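Local coordinates for protein L-talarate/galactarate dehydratase (Salmonella typhimurium, PDB 2PP3) that dehydrates L-talarate and galactarate to 5-keto-4-deoxy-D-glucarate with the help of magnesium, and also epimerises L-talarate to galactarate, at residues B[78-83]-B[299-304]. The protein carries 1 engineered substitution. Numbering follows the deposited sequence.
Sequences FSYSKR and QPDAPR. With LGT (L-glucaric acid), chain G.
Asp301 OD2 has two partners: Tyr80 OH donates to it at 2.5 Å, meeting its syn side 31° out of the carboxylate plane, and ND1 of His328 is the other. Through the latter bond Asp301 is thought to raise the basicity of His328, the proton donor/acceptor, and the phenol helps to hold the buried carboxylate in place for it. The carboxylate swings out to the phenol because chi1 (-179°) sets CG opposite the backbone N, and OD2 lies at the edge of the tyrosine ring, in its plane. Asp301 is also the N-cap of the short helix that follows.

The guanidinium of Arg304 lies over the same hydroxyl, Tyr80 OH standing 3.1 Å from Arg304 CZ; the angles are poor for hydrogen bonding, and Arg304 NH1 instead donates to the backbone O of Glu278, a magnesium ligand. Proline suits the first turn of a helix, and Pro303 packs its CB 3.8 Å from Tyr80 CD2 and equally near Ser79 CA.

Beyond the tyrosine the chain turns to the substrate pocket, here filled by L-glucarate, a diacid suited to positive side chains. The extended Lys82 carries NZ to within 2.9 Å of its O5, while Arg83 NH1 binds carboxylate O6A at 2.9 Å, nearly straight (170°).

The contact thus joins strand 74-81, outermost in the antiparallel sheet of the N-terminal domain, to the barrel after strand 297-298, with strand 57-69 alongside and helix 331-339 against Pro303.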
loop_
_atom_site.group_PDB
_atom_site.type_symbol
_atom_site.label_atom_id
_atom_site.label_comp_id
_atom_site.label_asym_id
_atom_site.label_seq_id
_atom_site.Cartn_x
_atom_site.Cartn_y
_atom_site.Cartn_z
ATOM N N PHE B 78 13.490 -12.862 7.449
ATOM C CA PHE B 78 14.128 -12.903 8.758
ATOM C C PHE B 78 14.011 -11.619 9.559
ATOM O O PHE B 78 13.678 -10.550 9.032
ATOM C CB PHE B 78 15.613 -13.255 8.604
ATOM C CG PHE B 78 16.446 -12.141 8.034
ATOM C CD1 PHE B 78 16.955 -11.139 8.860
ATOM C CD2 PHE B 78 16.692 -12.069 6.663
ATOM C CE1 PHE B 78 17.700 -10.077 8.332
ATOM C CE2 PHE B 78 17.435 -11.012 6.119
ATOM C CZ PHE B 78 17.939 -10.012 6.955
ATOM N N SER B 79 14.280 -11.757 10.852
ATOM C CA SER B 79 14.289 -10.641 11.781
ATOM C C SER B 79 15.593 -10.850 12.540
ATOM O O SER B 79 16.310 -11.827 12.296
ATOM C CB SER B 79 13.077 -10.673 12.730
ATOM O OG SER B 79 13.011 -11.876 13.470
ATOM N N TYR B 80 15.915 -9.944 13.449
ATOM C CA TYR B 80 17.162 -10.066 14.175
ATOM C C TYR B 80 17.037 -9.417 15.532
ATOM O O TYR B 80 16.019 -8.810 15.851
ATOM C CB TYR B 80 18.273 -9.361 13.402
ATOM C CG TYR B 80 18.181 -7.856 13.491
ATOM C CD1 TYR B 80 18.874 -7.152 14.477
ATOM C CD2 TYR B 80 17.355 -7.137 12.628
ATOM C CE1 TYR B 80 18.741 -5.765 14.605
ATOM C CE2 TYR B 80 17.214 -5.754 12.745
ATOM C CZ TYR B 80 17.907 -5.075 13.734
ATOM O OH TYR B 80 17.762 -3.708 13.858
ATOM N N SER B 81 18.091 -9.545 16.323
ATOM C CA SER B 81 18.122 -8.932 17.634
ATOM C C SER B 81 19.561 -8.655 18.015
ATOM O O SER B 81 20.400 -9.550 17.992
ATOM C CB SER B 81 17.475 -9.843 18.678
ATOM O OG SER B 81 17.406 -9.179 19.932
ATOM N N LYS B 82 19.853 -7.400 18.317
ATOM C CA LYS B 82 21.188 -7.018 18.749
ATOM C C LYS B 82 21.069 -6.977 20.268
ATOM O O LYS B 82 20.479 -6.054 20.827
ATOM C CB LYS B 82 21.568 -5.645 18.194
ATOM C CG LYS B 82 21.840 -5.643 16.700
ATOM C CD LYS B 82 22.284 -4.271 16.228
ATOM C CE LYS B 82 22.492 -4.243 14.719
ATOM N NZ LYS B 82 22.881 -2.880 14.245
ATOM N N ARG B 83 21.610 -8.006 20.910
ATOM C CA ARG B 83 21.573 -8.192 22.358
ATOM C C ARG B 83 20.324 -9.010 22.670
ATOM O O ARG B 83 19.704 -9.551 21.754
ATOM C CB ARG B 83 21.588 -6.847 23.107
ATOM C CG ARG B 83 22.901 -6.091 22.902
ATOM C CD ARG B 83 23.036 -4.854 23.780
ATOM N NE ARG B 83 24.334 -4.201 23.595
ATOM C CZ ARG B 83 24.673 -3.467 22.535
ATOM N NH1 ARG B 83 23.811 -3.273 21.540
ATOM N NH2 ARG B 83 25.886 -2.928 22.463
ATOM N N GLN B 299 13.498 6.633 10.128
ATOM C CA GLN B 299 14.319 5.443 10.008
ATOM C C GLN B 299 13.681 4.170 10.544
ATOM O O GLN B 299 14.087 3.654 11.587
ATOM C CB GLN B 299 15.666 5.680 10.700
ATOM C CG GLN B 299 16.398 6.913 10.177
ATOM C CD GLN B 299 17.752 7.131 10.833
ATOM O OE1 GLN B 299 17.845 7.366 12.040
ATOM N NE2 GLN B 299 18.813 7.062 10.034
ATOM N N PRO B 300 12.680 3.636 9.828
ATOM C CA PRO B 300 12.042 2.412 10.299
ATOM C C PRO B 300 12.940 1.207 10.007
ATOM O O PRO B 300 13.875 1.288 9.210
ATOM C CB PRO B 300 10.722 2.398 9.533
ATOM C CG PRO B 300 11.086 3.014 8.227
ATOM C CD PRO B 300 12.032 4.140 8.598
ATOM N N ASP B 301 12.656 0.102 10.683
ATOM C CA ASP B 301 13.420 -1.134 10.559
ATOM C C ASP B 301 12.355 -2.207 10.333
ATOM O O ASP B 301 11.598 -2.535 11.245
ATOM C CB ASP B 301 14.173 -1.354 11.879
ATOM C CG ASP B 301 15.037 -2.602 11.882
ATOM O OD1 ASP B 301 14.525 -3.688 11.546
ATOM O OD2 ASP B 301 16.232 -2.491 12.247
ATOM N N ALA B 302 12.271 -2.737 9.116
ATOM C CA ALA B 302 11.256 -3.739 8.814
ATOM C C ALA B 302 11.223 -4.879 9.833
ATOM O O ALA B 302 10.158 -5.242 10.337
ATOM C CB ALA B 302 11.455 -4.294 7.394
ATOM N N PRO B 303 12.382 -5.479 10.131
ATOM C CA PRO B 303 12.359 -6.569 11.112
ATOM C C PRO B 303 11.775 -6.113 12.454
ATOM O O PRO B 303 10.953 -6.807 13.046
ATOM C CB PRO B 303 13.828 -6.959 11.223
ATOM C CG PRO B 303 14.340 -6.694 9.834
ATOM C CD PRO B 303 13.715 -5.353 9.514
ATOM N N ARG B 304 12.177 -4.928 12.908
ATOM C CA ARG B 304 11.710 -4.395 14.186
ATOM C C ARG B 304 10.260 -3.939 14.277
ATOM O O ARG B 304 9.662 -4.028 15.350
ATOM C CB ARG B 304 12.609 -3.243 14.630
ATOM C CG ARG B 304 13.870 -3.694 15.348
ATOM C CD ARG B 304 14.754 -2.519 15.722
ATOM N NE ARG B 304 15.968 -2.963 16.396
ATOM C CZ ARG B 304 17.069 -2.228 16.509
ATOM N NH1 ARG B 304 17.105 -1.008 15.989
ATOM N NH2 ARG B 304 18.140 -2.713 17.132
HETATM O O1A LGT G . 23.718 1.288 12.350
HETATM C C1 LGT G . 23.137 2.049 13.139
HETATM O O1B LGT G . 22.330 2.935 12.783
HETATM C C2 LGT G . 23.442 1.898 14.675
HETATM O O2 LGT G . 22.484 2.617 15.473
HETATM C C3 LGT G . 23.462 0.437 15.146
HETATM O O3 LGT G . 22.117 -0.037 15.253
HETATM C C4 LGT G . 24.146 0.233 16.524
HETATM O O4 LGT G . 23.389 0.924 17.542
HETATM C C5 LGT G . 24.291 -1.244 16.957
HETATM O O5 LGT G . 25.031 -1.947 15.946
HETATM C C6 LGT G . 25.035 -1.377 18.302
HETATM O O6A LGT G . 24.314 -1.475 19.333
HETATM O O6B LGT G . 26.293 -1.362 18.292
#